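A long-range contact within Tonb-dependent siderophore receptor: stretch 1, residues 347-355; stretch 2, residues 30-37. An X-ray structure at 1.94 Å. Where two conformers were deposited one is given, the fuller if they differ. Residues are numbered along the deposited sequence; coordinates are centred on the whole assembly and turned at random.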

ATOM      1  N   HIS A 347       6.229  29.914 -14.803  1.00 28.10           N
ATOM      2  CA  HIS A 347       5.216  28.916 -14.441  1.00 27.28           C
ATOM      3  C   HIS A 347       5.661  27.524 -14.826  1.00 31.06           C
ATOM      4  O   HIS A 347       6.167  27.303 -15.928  1.00 30.92           O
ATOM      5  CB  HIS A 347       3.907  29.203 -15.132  1.00 28.15           C
ATOM      6  CG  HIS A 347       3.313  30.522 -14.789  1.00 30.51           C
ATOM      7  ND1 HIS A 347       2.245  30.656 -13.929  1.00 31.20           N
ATOM      8  CD2 HIS A 347       3.604  31.771 -15.225  1.00 36.27           C
ATOM      9  CE1 HIS A 347       1.906  31.931 -13.847  1.00 33.40           C
ATOM     10  NE2 HIS A 347       2.718  32.626 -14.621  1.00 33.93           N
ATOM     11  N   ARG A 348       5.542  26.603 -13.881  1.00 28.96           N
ATOM     12  CA  ARG A 348       5.731  25.186 -14.133  1.00 26.73           C
ATOM     13  C   ARG A 348       4.411  24.502 -13.815  1.00 27.15           C
ATOM     14  O   ARG A 348       3.942  24.552 -12.673  1.00 23.98           O
ATOM     15  CB  ARG A 348       6.866  24.647 -13.290  1.00 29.88           C
ATOM     16  CG  ARG A 348       8.217  25.136 -13.787  1.00 35.69           C
ATOM     17  CD  ARG A 348       9.324  24.788 -12.840  1.00 48.49           C
ATOM     18  NE  ARG A 348       9.164  25.422 -11.526  1.00 55.62           N
ATOM     19  CZ  ARG A 348      10.037  25.241 -10.545  1.00 50.24           C
ATOM     20  NH1 ARG A 348      11.107  24.483 -10.765  1.00 57.59           N
ATOM     21  NH2 ARG A 348       9.852  25.793  -9.355  1.00 40.13           N
ATOM     22  N   PHE A 349       3.763  23.953 -14.836  1.00 22.20           N
ATOM     23  CA  PHE A 349       2.352  23.600 -14.693  1.00 22.67           C
ATOM     24  C   PHE A 349       1.976  22.208 -15.200  1.00 23.05           C
ATOM     25  O   PHE A 349       2.687  21.580 -15.989  1.00 24.85           O
ATOM     26  CB  PHE A 349       1.485  24.631 -15.401  1.00 24.59           C
ATOM     27  CG  PHE A 349       1.650  24.631 -16.894  1.00 30.39           C
ATOM     28  CD1 PHE A 349       0.913  23.769 -17.687  1.00 32.41           C
ATOM     29  CD2 PHE A 349       2.523  25.520 -17.510  1.00 34.02           C
ATOM     30  CE1 PHE A 349       1.055  23.767 -19.068  1.00 29.20           C
ATOM     31  CE2 PHE A 349       2.662  25.526 -18.885  1.00 33.18           C
ATOM     32  CZ  PHE A 349       1.938  24.642 -19.663  1.00 31.67           C
ATOM     33  N   ASN A 350       0.822  21.776 -14.736  1.00 22.84           N
ATOM     34  CA  ASN A 350       0.178  20.565 -15.199  1.00 21.94           C
ATOM     35  C   ASN A 350      -1.281  20.862 -15.009  1.00 22.67           C
ATOM     36  O   ASN A 350      -1.749  21.110 -13.875  1.00 22.11           O
ATOM     37  CB  ASN A 350       0.654  19.344 -14.398  1.00 24.44           C
ATOM     38  CG  ASN A 350       0.028  18.048 -14.885  1.00 19.77           C
ATOM     39  OD1 ASN A 350      -1.082  18.053 -15.401  1.00 20.01           O
ATOM     40  ND2 ASN A 350       0.735  16.951 -14.732  1.00 24.29           N
ATOM     41  N   VAL A 351      -1.999  20.943 -16.125  0.50 19.48           N
ATOM     42  CA  VAL A 351      -3.433  21.145 -16.105  0.50 18.83           C
ATOM     43  C   VAL A 351      -4.084  20.017 -16.904  0.50 21.64           C
ATOM     44  O   VAL A 351      -3.527  19.544 -17.894  0.50 22.42           O
ATOM     45  CB  VAL A 351      -3.815  22.527 -16.670  0.50 23.17           C
ATOM     46  CG1 VAL A 351      -3.050  23.614 -15.924  0.50 26.90           C
ATOM     47  CG2 VAL A 351      -3.536  22.614 -18.169  0.50 18.70           C
ATOM     48  N   GLY A 352      -5.252  19.565 -16.468  1.00 20.85           N
ATOM     49  CA  GLY A 352      -5.809  18.343 -17.033  1.00 23.15           C
ATOM     50  C   GLY A 352      -7.171  17.923 -16.602  1.00 20.75           C
ATOM     51  O   GLY A 352      -7.871  18.624 -15.862  1.00 20.77           O
ATOM     52  N   ALA A 353      -7.567  16.763 -17.123  1.00 20.19           N
ATOM     53  CA  ALA A 353      -8.884  16.245 -16.902  1.00 20.26           C
ATOM     54  C   ALA A 353      -8.770  14.725 -16.824  1.00 20.15           C
ATOM     55  O   ALA A 353      -7.851  14.148 -17.392  1.00 19.46           O
ATOM     56  CB  ALA A 353      -9.787  16.634 -18.041  1.00 24.91           C
ATOM     57  N   GLU A 354      -9.703  14.098 -16.133  1.00 17.32           N
ATOM     58  CA  GLU A 354      -9.668  12.654 -15.987  1.00 18.57           C
ATOM     59  C   GLU A 354     -11.070  12.088 -15.977  1.00 18.13           C
ATOM     60  O   GLU A 354     -12.013  12.732 -15.488  1.00 20.78           O
ATOM     61  CB  GLU A 354      -8.903  12.286 -14.712  1.00 22.05           C
ATOM     62  CG  GLU A 354      -8.810  10.778 -14.519  1.00 29.50           C
ATOM     63  CD  GLU A 354      -7.931  10.354 -13.343  1.00 38.51           C
ATOM     64  OE1 GLU A 354      -6.909  11.018 -13.060  1.00 32.95           O
ATOM     65  OE2 GLU A 354      -8.257   9.329 -12.731  1.00 32.61           O
ATOM     66  N   TYR A 355     -11.216  10.888 -16.535  1.00 17.40           N
ATOM     67  CA  TYR A 355     -12.452  10.143 -16.463  1.00 18.28           C
ATOM     68  C   TYR A 355     -12.113   8.715 -16.034  1.00 17.76           C
ATOM     69  O   TYR A 355     -11.167   8.146 -16.517  1.00 18.91           O
ATOM     70  CB  TYR A 355     -13.126  10.096 -17.824  1.00 21.73           C
ATOM     71  CG  TYR A 355     -14.295   9.147 -17.850  1.00 20.27           C
ATOM     72  CD1 TYR A 355     -15.512   9.509 -17.316  1.00 21.80           C
ATOM     73  CD2 TYR A 355     -14.161   7.856 -18.349  1.00 26.12           C
ATOM     74  CE1 TYR A 355     -16.579   8.638 -17.300  1.00 26.62           C
ATOM     75  CE2 TYR A 355     -15.229   6.975 -18.334  1.00 24.38           C
ATOM     76  CZ  TYR A 355     -16.431   7.376 -17.819  1.00 26.54           C
ATOM     77  OH  TYR A 355     -17.500   6.509 -17.795  1.00 28.51           O
TER
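Stretch 2, residues 30-37: NSKFVAPL

Stretch 2 lies against one side of an extended strand without becoming a strand itself. Residues 347-355 are all strand, with side chains alternating in direction: Arg 348, Asn 350 and Glu 354 point toward stretch 2, while Phe 349 points away. The CA register gives the direction: Val 34 is nearest Arg 348 at 5.9 Å (CA to CA) and Lys 32 nearest Asn 350 at 6.2 Å (CA to CA), so the two chains run in opposite senses over this short span. No backbone-to-backbone hydrogen bond links them, and the contact, which buries 325 Å² in all, is made largely through side chains.

Stretch 2 opens with a type I beta turn from Asn 30 to Phe 33, closed by Phe 33 N donating to Asn 30 O at 3.0 Å. Asn 30 does not touch the strand, but its side chain braces the turn, with OD1 accepting from Lys 32 N at 2.9 Å. Ser 31 and Lys 32 occupy the central turn positions, with phi/psi of -70/-7 and -76/-16.

At Ser 31 the turn is fastened to the strand. Asn 350, with chi1 in t, directs its amide so that ND2 donates to Ser 31 O at 3.0 Å; the N-H...O angle of 175° makes this a nearly linear hydrogen bond. Water 1 bridges the same pair, lying 2.7 Å from Ser 31 OG and accepting from Asn 350 ND2 at 3.0 Å.

Lys 32 sets its CA-to-CB bond sideways and packs its CG 3.8 Å from Asn 350 ND2. Its extended chain, with chi2 to chi4 all t, carries NZ to 4.5 Å from Glu 354 OE1, beyond salt-bridge range. Water 2 fills the gap, accepting from Lys 32 NZ at 2.8 Å and donating to Glu 354 OE1 at 2.5 Å.

Phe 33 points away and makes no contact; Val 34 turns back toward the strand. Both of its methyls lie near the strand: CG2 comes within 3.4 Å of Arg 348 O, and CG1, itself 4.1 Å from that oxygen, also lies 3.9 Å from Phe 349 C and 4.0 Å from Asn 350 CB.

Beyond Val 34 the partner is the Arg 348 side chain. Ala 35 CB covers one face of the guanidinium, 4.1 Å from Arg 348 NH2, while Pro 36 CD approaches Arg 348 NH1 obliquely at 3.9 Å. This packing helps bury Arg 348 NE, which has no polar partner in the model. Leu 37 is out of reach, its side chain coming no nearer than 10.8 Å to stretch 1.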

ATOM      1  N   ASN A  30       6.440  11.330 -11.356  1.00 21.07           N
ATOM      2  CA  ASN A  30       5.061  11.740 -11.506  1.00 19.38           C
ATOM      3  C   ASN A  30       4.992  13.186 -12.041  1.00 23.56           C
ATOM      4  O   ASN A  30       5.461  14.127 -11.392  1.00 20.69           O
ATOM      5  CB  ASN A  30       4.386  11.596 -10.128  1.00 20.66           C
ATOM      6  CG  ASN A  30       2.907  11.973 -10.109  1.00 22.57           C
ATOM      7  OD1 ASN A  30       2.370  12.542 -11.046  1.00 23.17           O
ATOM      8  ND2 ASN A  30       2.243  11.663  -8.995  1.00 23.63           N
ATOM      9  N   SER A  31       4.406  13.373 -13.218  1.00 20.53           N
ATOM     10  CA  SER A  31       4.379  14.696 -13.844  1.00 26.11           C
ATOM     11  C   SER A  31       3.456  15.701 -13.127  1.00 23.62           C
ATOM     12  O   SER A  31       3.434  16.901 -13.456  1.00 25.77           O
ATOM     13  CB  SER A  31       4.038  14.583 -15.333  1.00 28.28           C
ATOM     14  OG  SER A  31       2.653  14.337 -15.520  1.00 37.47           O
ATOM     15  N   LYS A  32       2.701  15.239 -12.137  1.00 21.53           N
ATOM     16  CA  LYS A  32       1.955  16.163 -11.275  1.00 19.81           C
ATOM     17  C   LYS A  32       2.815  16.898 -10.237  1.00 21.86           C
ATOM     18  O   LYS A  32       2.359  17.887  -9.652  1.00 24.50           O
ATOM     19  CB  LYS A  32       0.792  15.442 -10.594  1.00 20.78           C
ATOM     20  CG  LYS A  32      -0.282  15.095 -11.595  1.00 22.54           C
ATOM     21  CD  LYS A  32      -1.553  14.625 -10.961  1.00 24.98           C
ATOM     22  CE  LYS A  32      -2.568  14.247 -12.016  1.00 23.32           C
ATOM     23  NZ  LYS A  32      -3.660  13.543 -11.315  1.00 23.68           N
ATOM     24  N   PHE A  33       4.024  16.402  -9.994  1.00 19.92           N
ATOM     25  CA  PHE A  33       5.024  17.103  -9.198  1.00 20.48           C
ATOM     26  C   PHE A  33       5.857  17.889 -10.199  1.00 21.92           C
ATOM     27  O   PHE A  33       6.768  17.373 -10.814  1.00 27.25           O
ATOM     28  CB  PHE A  33       5.925  16.145  -8.425  1.00 21.09           C
ATOM     29  CG  PHE A  33       5.307  15.595  -7.161  1.00 21.85           C
ATOM     30  CD1 PHE A  33       4.951  16.439  -6.116  1.00 23.63           C
ATOM     31  CD2 PHE A  33       5.104  14.238  -7.007  1.00 24.82           C
ATOM     32  CE1 PHE A  33       4.385  15.942  -4.953  1.00 24.74           C
ATOM     33  CE2 PHE A  33       4.552  13.720  -5.837  1.00 24.18           C
ATOM     34  CZ  PHE A  33       4.179  14.575  -4.807  1.00 23.09           C
ATOM     35  N   VAL A  34       5.498  19.144 -10.370  1.00 21.41           N
ATOM     36  CA  VAL A  34       6.088  19.981 -11.393  1.00 23.69           C
ATOM     37  C   VAL A  34       7.450  20.555 -11.018  1.00 28.58           C
ATOM     38  O   VAL A  34       8.154  21.104 -11.878  1.00 32.46           O
ATOM     39  CB  VAL A  34       5.116  21.111 -11.742  1.00 24.51           C
ATOM     40  CG1 VAL A  34       3.810  20.515 -12.253  1.00 28.57           C
ATOM     41  CG2 VAL A  34       4.849  22.012 -10.531  1.00 26.06           C
ATOM     42  N   ALA A  35       7.821  20.427  -9.746  1.00 23.32           N
ATOM     43  CA  ALA A  35       9.112  20.922  -9.256  1.00 26.60           C
ATOM     44  C   ALA A  35       9.949  19.775  -8.732  1.00 29.60           C
ATOM     45  O   ALA A  35       9.394  18.754  -8.347  1.00 25.89           O
ATOM     46  CB  ALA A  35       8.885  21.958  -8.157  1.00 25.65           C
ATOM     47  N   PRO A  36      11.289  19.945  -8.678  1.00 25.67           N
ATOM     48  CA  PRO A  36      12.148  18.935  -8.055  1.00 25.57           C
ATOM     49  C   PRO A  36      11.768  18.725  -6.607  1.00 23.63           C
ATOM     50  O   PRO A  36      11.165  19.603  -5.992  1.00 20.71           O
ATOM     51  CB  PRO A  36      13.568  19.522  -8.160  1.00 33.48           C
ATOM     52  CG  PRO A  36      13.426  20.893  -8.723  1.00 37.22           C
ATOM     53  CD  PRO A  36      12.054  21.046  -9.293  1.00 30.99           C
ATOM     54  N   LEU A  37      12.081  17.554  -6.062  1.00 23.71           N
ATOM     55  CA  LEU A  37      11.609  17.245  -4.721  1.00 22.94           C
ATOM     56  C   LEU A  37      12.159  18.247  -3.680  1.00 21.69           C
ATOM     57  O   LEU A  37      11.462  18.623  -2.749  1.00 20.76           O
ATOM     58  CB  LEU A  37      11.935  15.807  -4.368  1.00 25.09           C
ATOM     59  CG  LEU A  37      11.131  14.790  -5.220  1.00 24.61           C
ATOM     60  CD1 LEU A  37      11.581  13.393  -4.843  1.00 26.08           C
ATOM     61  CD2 LEU A  37       9.627  14.980  -5.050  1.00 25.28           C
TER
HETATM   62  O   HOH W   1       0.013  14.120 -15.343  1.00 36.99           O
HETATM   63  O   HOH W   2      -5.725  13.171 -13.210  1.00 28.19           O